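Local structure of flavin-containing monooxygenase (Allium sativum, 6WPU) at residues S55-T60 with G135-V140; A189-I194 with V219-S224; H242-S247 with V277-G282. The protein probably oxygenates the sulfur of S-allyl-L-cysteine as a flavin-dependent S-monooxygenase, carrying bound flavin-adenine dinucleotide. All blocks are in the same frame, centred on the assembly; numbering follows the deposited sequence.

Interaction 1: S55-T60 with G135-V140. With FAD (flavin-adenine dinucleotide), chain B; SO4 (sulfate ion), chain G.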
loop_
_atom_site.group_PDB
_atom_site.type_symbol
_atom_site.label_atom_id
_atom_site.label_comp_id
_atom_site.label_asym_id
_atom_site.label_seq_id
_atom_site.Cartn_x
_atom_site.Cartn_y
_atom_site.Cartn_z
ATOM N N SER A 55 -9.938 -13.739 -8.422
ATOM C CA SER A 55 -11.231 -13.943 -9.059
ATOM C C SER A 55 -12.134 -12.718 -8.993
ATOM O O SER A 55 -13.170 -12.702 -9.667
ATOM C CB SER A 55 -11.949 -15.139 -8.426
ATOM O OG SER A 55 -12.071 -14.936 -7.033
ATOM N N SER A 56 -11.758 -11.686 -8.232
ATOM C CA SER A 56 -12.505 -10.433 -8.195
ATOM C C SER A 56 -11.524 -9.268 -8.198
ATOM O O SER A 56 -10.328 -9.440 -7.954
ATOM C CB SER A 56 -13.407 -10.336 -6.963
ATOM O OG SER A 56 -14.064 -11.565 -6.737
ATOM N N ILE A 57 -12.048 -8.069 -8.478
ATOM C CA ILE A 57 -11.238 -6.860 -8.394
ATOM C C ILE A 57 -11.192 -6.360 -6.947
ATOM O O ILE A 57 -12.054 -6.663 -6.120
ATOM C CB ILE A 57 -11.771 -5.771 -9.354
ATOM C CG1 ILE A 57 -13.210 -5.390 -9.012
ATOM C CG2 ILE A 57 -11.716 -6.234 -10.810
ATOM C CD1 ILE A 57 -13.341 -4.165 -8.133
ATOM N N GLY A 58 -10.172 -5.564 -6.638
ATOM C CA GLY A 58 -10.148 -4.867 -5.368
ATOM C C GLY A 58 -8.844 -5.043 -4.621
ATOM O O GLY A 58 -8.508 -4.240 -3.743
ATOM N N GLY A 59 -8.102 -6.088 -4.973
ATOM C CA GLY A 59 -6.794 -6.312 -4.388
ATOM C C GLY A 59 -6.855 -6.446 -2.872
ATOM O O GLY A 59 -7.621 -7.237 -2.310
ATOM N N THR A 60 -6.026 -5.643 -2.209
ATOM C CA THR A 60 -5.909 -5.679 -0.752
ATOM C C THR A 60 -7.263 -5.545 -0.068
ATOM O O THR A 60 -7.502 -6.160 0.975
ATOM C CB THR A 60 -4.977 -4.554 -0.297
ATOM O OG1 THR A 60 -3.629 -4.945 -0.566
ATOM C CG2 THR A 60 -5.144 -4.277 1.189
ATOM N N GLY A 135 -16.581 1.454 -16.497
ATOM C CA GLY A 135 -16.510 0.369 -17.460
ATOM C C GLY A 135 -15.233 -0.434 -17.419
ATOM O O GLY A 135 -14.880 -1.067 -18.418
ATOM N N VAL A 136 -14.526 -0.426 -16.292
ATOM C CA VAL A 136 -13.255 -1.139 -16.180
ATOM C C VAL A 136 -13.456 -2.600 -15.786
ATOM O O VAL A 136 -12.817 -3.487 -16.359
ATOM C CB VAL A 136 -12.331 -0.424 -15.176
ATOM C CG1 VAL A 136 -11.109 -1.288 -14.887
ATOM C CG2 VAL A 136 -11.908 0.932 -15.705
ATOM N N SER A 137 -14.333 -2.865 -14.811
ATOM C CA SER A 137 -14.475 -4.212 -14.252
ATOM C C SER A 137 -14.749 -5.253 -15.331
ATOM O O SER A 137 -14.150 -6.336 -15.344
ATOM C CB SER A 137 -15.611 -4.240 -13.228
ATOM O OG SER A 137 -15.308 -3.489 -12.078
ATOM N N ARG A 138 -15.667 -4.940 -16.242
ATOM C CA ARG A 138 -16.095 -5.909 -17.237
ATOM C C ARG A 138 -14.965 -6.310 -18.181
ATOM O O ARG A 138 -15.092 -7.320 -18.882
ATOM C CB ARG A 138 -17.256 -5.329 -18.035
ATOM C CG ARG A 138 -16.807 -4.181 -18.909
ATOM C CD ARG A 138 -17.939 -3.400 -19.544
ATOM N NE ARG A 138 -17.394 -2.158 -20.093
ATOM C CZ ARG A 138 -18.040 -1.350 -20.923
ATOM N NH1 ARG A 138 -19.269 -1.650 -21.324
ATOM N NH2 ARG A 138 -17.451 -0.243 -21.356
ATOM N N GLU A 139 -13.868 -5.552 -18.220
ATOM C CA GLU A 139 -12.763 -5.855 -19.120
ATOM C C GLU A 139 -11.605 -6.584 -18.438
ATOM O O GLU A 139 -10.655 -6.983 -19.122
ATOM C CB GLU A 139 -12.259 -4.562 -19.772
ATOM C CG GLU A 139 -13.390 -3.773 -20.433
ATOM C CD GLU A 139 -12.915 -2.563 -21.215
ATOM O OE1 GLU A 139 -11.684 -2.367 -21.324
ATOM O OE2 GLU A 139 -13.779 -1.809 -21.722
ATOM N N VAL A 140 -11.655 -6.776 -17.118
ATOM C CA VAL A 140 -10.521 -7.371 -16.421
ATOM C C VAL A 140 -10.475 -8.864 -16.730
ATOM O O VAL A 140 -11.478 -9.571 -16.591
ATOM C CB VAL A 140 -10.626 -7.104 -14.909
ATOM C CG1 VAL A 140 -9.524 -7.826 -14.152
ATOM C CG2 VAL A 140 -10.574 -5.606 -14.621
HETATM P PA FAD B . -3.258 -4.041 -4.190
HETATM O O1A FAD B . -4.533 -3.676 -3.427
HETATM O O2A FAD B . -2.295 -4.958 -3.625
HETATM O O5B FAD B . -3.551 -4.710 -5.516
HETATM C C5B FAD B . -2.635 -5.363 -6.386
HETATM C C4B FAD B . -3.371 -6.360 -7.309
HETATM O O4B FAD B . -2.550 -6.957 -8.273
HETATM C C3B FAD B . -4.042 -7.473 -6.548
HETATM O O3B FAD B . -5.379 -7.587 -6.911
HETATM C C2B FAD B . -3.299 -8.699 -6.943
HETATM O O2B FAD B . -4.081 -9.839 -6.946
HETATM C C1B FAD B . -2.848 -8.326 -8.326
HETATM N N9A FAD B . -1.658 -9.020 -8.764
HETATM C C8A FAD B . -0.481 -9.149 -8.036
HETATM N N7A FAD B . 0.412 -9.855 -8.741
HETATM C C5A FAD B . -0.155 -10.240 -9.959
HETATM C C6A FAD B . 0.287 -10.977 -11.056
HETATM N N6A FAD B . 1.618 -11.534 -11.099
HETATM N N1A FAD B . -0.527 -11.154 -12.111
HETATM C C2A FAD B . -1.792 -10.657 -12.126
HETATM N N3A FAD B . -2.269 -9.940 -11.082
HETATM C C4A FAD B . -1.483 -9.717 -9.993
HETATM N N1 FAD B . -5.160 3.187 1.917
HETATM C C2 FAD B . -6.249 4.099 2.150
HETATM O O2 FAD B . -6.582 5.015 1.214
HETATM N N3 FAD B . -6.896 4.123 3.365
HETATM C C4 FAD B . -6.564 3.216 4.349
HETATM O O4 FAD B . -7.193 3.205 5.550
HETATM C C4X FAD B . -5.622 2.113 4.071
HETATM N N5 FAD B . -5.475 1.071 4.977
HETATM C C5X FAD B . -4.613 0.023 4.672
HETATM C C6 FAD B . -4.454 -1.023 5.593
HETATM C C7 FAD B . -3.602 -2.077 5.280
HETATM C C7M FAD B . -3.431 -3.189 6.280
HETATM C C8 FAD B . -2.909 -2.094 4.071
HETATM C C8M FAD B . -1.978 -3.208 3.713
HETATM C C9 FAD B . -3.062 -1.050 3.153
HETATM C C9A FAD B . -3.912 0.006 3.452
HETATM N N10 FAD B . -4.083 1.070 2.500
HETATM C C10 FAD B . -4.947 2.132 2.799
HETATM C "C1'" FAD B . -3.315 1.074 1.245
HETATM C "C2'" FAD B . -3.755 0.188 0.098
HETATM O "O2'" FAD B . -2.685 -0.563 -0.303
HETATM C "C3'" FAD B . -4.118 1.134 -1.024
HETATM O "O3'" FAD B . -5.300 1.684 -0.586
HETATM C "C4'" FAD B . -4.353 0.488 -2.385
HETATM O "O4'" FAD B . -5.206 -0.581 -2.195
HETATM C "C5'" FAD B . -3.106 0.062 -3.167
HETATM O "O5'" FAD B . -3.635 -0.796 -4.136
HETATM P P FAD B . -2.899 -1.566 -5.309
HETATM O O1P FAD B . -3.825 -1.720 -6.575
HETATM O O2P FAD B . -1.515 -0.819 -5.469
HETATM O O3P FAD B . -2.335 -2.907 -4.542
HETATM S S SO4 G . -8.888 -15.226 -5.064
HETATM O O1 SO4 G . -9.213 -15.846 -3.779
HETATM O O2 SO4 G . -7.458 -14.922 -5.120
HETATM O O3 SO4 G . -9.649 -13.986 -5.227
HETATM O O4 SO4 G . -9.239 -16.153 -6.137
#
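No flat group stands between Ile-57 and its partners Val-140 and Ser-137. The planar guanidinium of Arg-138 takes no part across the contact; its N-H is used within 135-140, where NE donates to Gly-135 O (3.2 Å), the acceptor lying 16° out of the guanidinium plane. The contact is made by the CG1 and CG2 branches of Ile-57, one beside a serine hydroxyl and one on a valine methyl. CG2 of Ile-57 meets CG2 of Val-140 at 4.0 Å, the two side chains crossing at about a right angle, while CG1 of Ile-57 passes Ser-137 OG at 4.2 Å, a van der Waals approach. With chi1 of Ile-57 at 60°, CG1 is wedged between backbone N and carbonyl carbon, and CG2, beside the backbone N, is the branch that meets Val-140. No hydrogen bond joins the segments, and only about 107 Å² is buried.

Segment 55-60 also makes polar contacts with two bound groups. Thr-60 N reaches O1A of the FAD pyrophosphate at 2.8 Å with a nearly straight N-H (171°). Gly-59, lacking a side chain, brings its CA to 3.2 Å from FAD O3B. At the other end Ser-55 N donates to O3 of a sulfate ion that Arg-53 also binds; the ion probably comes from the crystallisation liquor.

Both segments belong to the FAD-binding Rossmann-type domain. Segment 55-60 follows strand 47-52, and the 3-10 turn 137-139 leads from helix 120-133 into edge strand 140-142, beside 47-52 in the parallel sheet. Ile-57 and Val-136 both rest on Leu-35 of helix 32-43.

Interaction 2: A189-I194 with V219-S224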
loop_
_atom_site.group_PDB
_atom_site.type_symbol
_atom_site.label_atom_id
_atom_site.label_comp_id
_atom_site.label_asym_id
_atom_site.label_seq_id
_atom_site.Cartn_x
_atom_site.Cartn_y
_atom_site.Cartn_z
ATOM N N ALA A 189 11.391 -8.010 11.713
ATOM C CA ALA A 189 12.249 -7.422 12.724
ATOM C C ALA A 189 13.388 -8.383 13.052
ATOM O O ALA A 189 13.279 -9.595 12.849
ATOM C CB ALA A 189 11.443 -7.106 13.985
ATOM N N GLU A 190 14.498 -7.829 13.527
ATOM C CA GLU A 190 15.618 -8.618 14.021
ATOM C C GLU A 190 15.499 -8.663 15.536
ATOM O O GLU A 190 15.693 -7.645 16.202
ATOM C CB GLU A 190 16.951 -8.014 13.590
ATOM C CG GLU A 190 17.320 -8.346 12.158
ATOM C CD GLU A 190 17.663 -9.816 11.980
ATOM O OE1 GLU A 190 18.509 -10.323 12.754
ATOM O OE2 GLU A 190 17.082 -10.463 11.075
ATOM N N ILE A 191 15.166 -9.829 16.073
ATOM C CA ILE A 191 14.875 -9.997 17.495
ATOM C C ILE A 191 16.047 -10.724 18.145
ATOM O O ILE A 191 16.323 -11.881 17.794
ATOM C CB ILE A 191 13.567 -10.768 17.727
ATOM C CG1 ILE A 191 12.431 -10.211 16.871
ATOM C CG2 ILE A 191 13.177 -10.708 19.197
ATOM C CD1 ILE A 191 11.217 -11.169 16.775
ATOM N N PRO A 192 16.736 -10.106 19.105
ATOM C CA PRO A 192 17.829 -10.799 19.807
ATOM C C PRO A 192 17.335 -12.047 20.529
ATOM O O PRO A 192 16.327 -12.018 21.234
ATOM C CB PRO A 192 18.338 -9.746 20.802
ATOM C CG PRO A 192 17.795 -8.439 20.317
ATOM C CD PRO A 192 16.512 -8.744 19.611
ATOM N N GLY A 193 18.071 -13.146 20.356
ATOM C CA GLY A 193 17.768 -14.392 21.033
ATOM C C GLY A 193 16.594 -15.169 20.479
ATOM O O GLY A 193 16.196 -16.170 21.079
ATOM N N ILE A 194 16.027 -14.750 19.347
ATOM C CA ILE A 194 14.788 -15.352 18.873
ATOM C C ILE A 194 14.964 -16.830 18.532
ATOM O O ILE A 194 13.995 -17.593 18.579
ATOM C CB ILE A 194 14.234 -14.550 17.674
ATOM C CG1 ILE A 194 12.769 -14.907 17.424
ATOM C CG2 ILE A 194 15.070 -14.774 16.421
ATOM C CD1 ILE A 194 11.841 -14.496 18.558
ATOM N N VAL A 219 3.203 -9.942 22.113
ATOM C CA VAL A 219 4.085 -8.829 21.791
ATOM C C VAL A 219 3.859 -8.458 20.327
ATOM O O VAL A 219 3.876 -9.328 19.445
ATOM C CB VAL A 219 5.555 -9.176 22.071
ATOM C CG1 VAL A 219 6.464 -8.018 21.645
ATOM C CG2 VAL A 219 5.749 -9.498 23.565
ATOM N N ILE A 220 3.592 -7.177 20.082
ATOM C CA ILE A 220 3.427 -6.635 18.737
ATOM C C ILE A 220 4.629 -5.740 18.478
ATOM O O ILE A 220 4.816 -4.738 19.180
ATOM C CB ILE A 220 2.124 -5.828 18.590
ATOM C CG1 ILE A 220 0.908 -6.548 19.185
ATOM C CG2 ILE A 220 1.886 -5.458 17.145
ATOM C CD1 ILE A 220 0.299 -7.561 18.315
ATOM N N ILE A 221 5.445 -6.091 17.483
ATOM C CA ILE A 221 6.597 -5.272 17.098
ATOM C C ILE A 221 6.181 -4.386 15.931
ATOM O O ILE A 221 5.887 -4.885 14.840
ATOM C CB ILE A 221 7.806 -6.130 16.705
ATOM C CG1 ILE A 221 8.139 -7.146 17.804
ATOM C CG2 ILE A 221 9.007 -5.243 16.409
ATOM C CD1 ILE A 221 9.152 -8.168 17.372
ATOM N N GLY A 222 6.169 -3.074 16.149
ATOM C CA GLY A 222 5.942 -2.145 15.058
ATOM C C GLY A 222 5.888 -0.718 15.553
ATOM O O GLY A 222 5.538 -0.479 16.713
ATOM N N SER A 223 6.230 0.241 14.695
ATOM C CA SER A 223 6.241 1.648 15.075
ATOM C C SER A 223 5.112 2.454 14.448
ATOM O O SER A 223 4.989 3.646 14.739
ATOM C CB SER A 223 7.583 2.280 14.705
ATOM O OG SER A 223 7.855 2.046 13.337
ATOM N N SER A 224 4.295 1.844 13.602
ATOM C CA SER A 224 3.230 2.543 12.898
ATOM C C SER A 224 1.937 2.543 13.713
ATOM O O SER A 224 1.780 1.800 14.686
ATOM C CB SER A 224 2.979 1.896 11.543
ATOM O OG SER A 224 2.388 0.619 11.711
#
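Two apolar contacts, both converging on Ile-221, join the segments. CG2 of Ile-221 receives the methyl of Ala-189, with Ala-189 CB and Ile-221 CG2 3.9 Å apart. Its other branch ends in CD1, which approaches CD1 of Ile-191 at 3.7 Å and lies 3.9 Å from Ile-191 CG1; these two side chains cross obliquely. The split follows from the torsions: in Ile-221 chi1 is -53°, so CG2 lies anti to the backbone N while CG1 points along the N side, and an extended chi2 (170°) carries CD1 outward to Ile-191. One isoleucine thus uses separate branches for two residues of the loop. The interface is small, about 103 Å², and involves partly exposed residues.

Hydrogen bonding acts within and around the segments, none of it across them. Ile-191 to Ile-194 form a type II beta turn, closed by Ile-194 N to Ile-191 O at 3.3 Å, with Gly-193 at a positive phi of 76°. Further bonds run from Pro-192 O to Thr-271 and from Ala-189 N to His-292 ND1, holding the loop at both ends of its contact. Ser-224 takes the N-cap position of helix 225-234, its OG making a weak bond to Ala-227 N. The strand, glycine-containing turn and helix here are consistent with a Rossmann-type nucleotide-binding element, probably that of the NADPH domain found in this family.

Strand 217-221 is flanked by 240-244 and 289-292, all parallel. Ile-221 also packs on Ile-290 and Ile-268, Ile-191 on Ile-268 and His-292, so the loop lies over side chains of strands 289-292 and 262-271.

Interaction 3: H242-S247 with V277-G282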
loop_
_atom_site.group_PDB
_atom_site.type_symbol
_atom_site.label_atom_id
_atom_site.label_comp_id
_atom_site.label_asym_id
_atom_site.label_seq_id
_atom_site.Cartn_x
_atom_site.Cartn_y
_atom_site.Cartn_z
ATOM N N HIS A 242 1.760 -6.144 24.570
ATOM C CA HIS A 242 2.942 -5.306 24.734
ATOM C C HIS A 242 3.418 -4.885 23.349
ATOM O O HIS A 242 3.709 -5.744 22.507
ATOM C CB HIS A 242 4.046 -6.061 25.477
ATOM C CG HIS A 242 3.689 -6.426 26.886
ATOM N ND1 HIS A 242 4.061 -5.660 27.967
ATOM C CD2 HIS A 242 2.993 -7.475 27.389
ATOM C CE1 HIS A 242 3.614 -6.223 29.078
ATOM N NE2 HIS A 242 2.953 -7.320 28.751
ATOM N N ILE A 243 3.470 -3.576 23.101
ATOM C CA ILE A 243 3.956 -3.044 21.831
ATOM C C ILE A 243 5.427 -2.699 21.994
ATOM O O ILE A 243 5.803 -1.994 22.937
ATOM C CB ILE A 243 3.151 -1.814 21.381
ATOM C CG1 ILE A 243 1.650 -2.089 21.463
ATOM C CG2 ILE A 243 3.528 -1.427 19.957
ATOM C CD1 ILE A 243 0.787 -0.930 20.984
ATOM N N ALA A 244 6.265 -3.217 21.095
ATOM C CA ALA A 244 7.670 -2.824 21.010
ATOM C C ALA A 244 7.758 -1.839 19.858
ATOM O O ALA A 244 7.714 -2.239 18.696
ATOM C CB ALA A 244 8.581 -4.023 20.780
ATOM N N ASN A 245 7.866 -0.549 20.174
ATOM C CA ASN A 245 7.750 0.525 19.184
ATOM C C ASN A 245 9.064 1.292 19.237
ATOM O O ASN A 245 9.280 2.116 20.133
ATOM C CB ASN A 245 6.540 1.419 19.479
ATOM C CG ASN A 245 6.464 2.657 18.578
ATOM O OD1 ASN A 245 7.372 2.948 17.805
ATOM N ND2 ASN A 245 5.371 3.395 18.696
ATOM N N ARG A 246 9.937 1.029 18.267
ATOM C CA ARG A 246 11.298 1.537 18.370
ATOM C C ARG A 246 11.393 3.042 18.166
ATOM O O ARG A 246 12.479 3.596 18.352
ATOM C CB ARG A 246 12.216 0.820 17.382
ATOM C CG ARG A 246 11.970 1.142 15.941
ATOM C CD ARG A 246 13.198 0.764 15.145
ATOM N NE ARG A 246 12.927 0.666 13.716
ATOM C CZ ARG A 246 13.743 0.067 12.856
ATOM N NH1 ARG A 246 13.434 0.013 11.563
ATOM N NH2 ARG A 246 14.869 -0.485 13.300
ATOM N N SER A 247 10.304 3.716 17.794
ATOM C CA SER A 247 10.317 5.172 17.770
ATOM C C SER A 247 10.098 5.782 19.151
ATOM O O SER A 247 10.273 6.993 19.306
ATOM C CB SER A 247 9.261 5.691 16.789
ATOM O OG SER A 247 7.992 5.772 17.406
ATOM N N VAL A 277 10.396 -12.526 27.518
ATOM C CA VAL A 277 10.879 -11.445 26.668
ATOM C C VAL A 277 11.193 -10.256 27.566
ATOM O O VAL A 277 10.352 -9.849 28.376
ATOM C CB VAL A 277 9.849 -11.061 25.592
ATOM C CG1 VAL A 277 10.346 -9.874 24.770
ATOM C CG2 VAL A 277 9.548 -12.261 24.690
ATOM N N VAL A 278 12.405 -9.715 27.442
ATOM C CA VAL A 278 12.848 -8.577 28.245
ATOM C C VAL A 278 12.909 -7.361 27.334
ATOM O O VAL A 278 13.487 -7.421 26.243
ATOM C CB VAL A 278 14.207 -8.843 28.911
ATOM C CG1 VAL A 278 14.524 -7.760 29.956
ATOM C CG2 VAL A 278 14.218 -10.213 29.540
ATOM N N PHE A 279 12.263 -6.283 27.749
ATOM C CA PHE A 279 12.294 -5.055 26.977
ATOM C C PHE A 279 13.423 -4.166 27.487
ATOM O O PHE A 279 13.960 -4.371 28.579
ATOM C CB PHE A 279 10.943 -4.338 27.052
ATOM C CG PHE A 279 9.822 -5.100 26.400
ATOM C CD1 PHE A 279 9.024 -5.953 27.142
ATOM C CD2 PHE A 279 9.581 -4.976 25.031
ATOM C CE1 PHE A 279 7.995 -6.670 26.540
ATOM C CE2 PHE A 279 8.564 -5.682 24.434
ATOM C CZ PHE A 279 7.765 -6.538 25.193
ATOM N N HIS A 280 13.808 -3.191 26.664
ATOM C CA HIS A 280 14.885 -2.291 27.066
ATOM C C HIS A 280 14.549 -1.544 28.350
ATOM O O HIS A 280 15.446 -1.260 29.150
ATOM C CB HIS A 280 15.198 -1.297 25.955
ATOM C CG HIS A 280 16.045 -0.149 26.412
ATOM N ND1 HIS A 280 17.416 -0.232 26.519
ATOM C CD2 HIS A 280 15.711 1.099 26.814
ATOM C CE1 HIS A 280 17.894 0.919 26.956
ATOM N NE2 HIS A 280 16.879 1.744 27.145
ATOM N N ASP A 281 13.271 -1.216 28.568
ATOM C CA ASP A 281 12.901 -0.555 29.823
ATOM C C ASP A 281 12.954 -1.479 31.034
ATOM O O ASP A 281 12.555 -1.076 32.128
ATOM C CB ASP A 281 11.507 0.069 29.709
ATOM C CG ASP A 281 10.471 -0.899 29.156
ATOM O OD1 ASP A 281 10.409 -2.055 29.630
ATOM O OD2 ASP A 281 9.702 -0.485 28.255
ATOM N N GLY A 282 13.426 -2.714 30.928
ATOM C CA GLY A 282 13.502 -3.589 32.074
ATOM C C GLY A 282 12.312 -4.507 32.264
ATOM O O GLY A 282 12.411 -5.470 33.031
#
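Phe-279 reaches across to His-242 and Ala-244 with the far end of its ring. Its CZ lies 3.8 Å from His-242 CB, and CE2 lies 4.0 Å from Ala-244 CB, whose methyl sits at the ring edge, near the plane. Phe-279 CG is placed opposite the carbonyl carbon, beside the backbone N (chi1 -66°), which sends the ring to these two residues. The His-242 and Phe-279 rings are inclined by only 23°, but their centroids are 5.8 Å apart, slid so far that they barely overlap; the closest contact is therefore with the histidine's CB and not a full stack. On one face of the phenyl ring, Val-277 CG1 stands 4.2 Å above the plane, toward the rim.

A second shell holds these rings. His-265, on the strand between these two, stacks on Phe-279, and its NE2 is hydrogen-bonded to His-242 ND1. Asp-281 OD2 in turn bonds His-265 ND1, while Glu-240 OE2 takes His-242 NE2. Two carboxylates thus end a chain of two imidazoles, which should restrict the rotation of both; the arrangement could well favour a shared positive charge on the histidine pair. Asp-281 itself sits in the type I turn Phe-279 to Gly-282, where Gly-282 N meets Phe-279 O at 2.9 Å.

Strand 276-279 is the middle of an antiparallel beta meander, 262-271, 276-279 and 284-286. Side chains spanning its first strand to reach parallel strand 240-244 join this meander to the parallel part of the sheet, which is consistent with a Rossmann-type fold.

How the interactions relate
Following the chain, interaction 1 comes first, closing a 74-residue excursion from the loop after strand 47-52 to the edge strand 140-142 of the five-stranded FAD-domain sheet. Interaction 2 closes a 24-residue path from the loop after strand 185-186, through strand 200-203, to strand 217-221, and interaction 3 closes the path from strand 240-244 into the meander. All three are in series; none nests in or crosses another. Interactions 2 and 3 share the mixed sheet, their centres about 9 Å apart, with Ile-220 pairing by backbone with both His-242 and Ala-244. Interaction 1 lies across the centre of the chain, about 36 and 42 Å from the centres of the others.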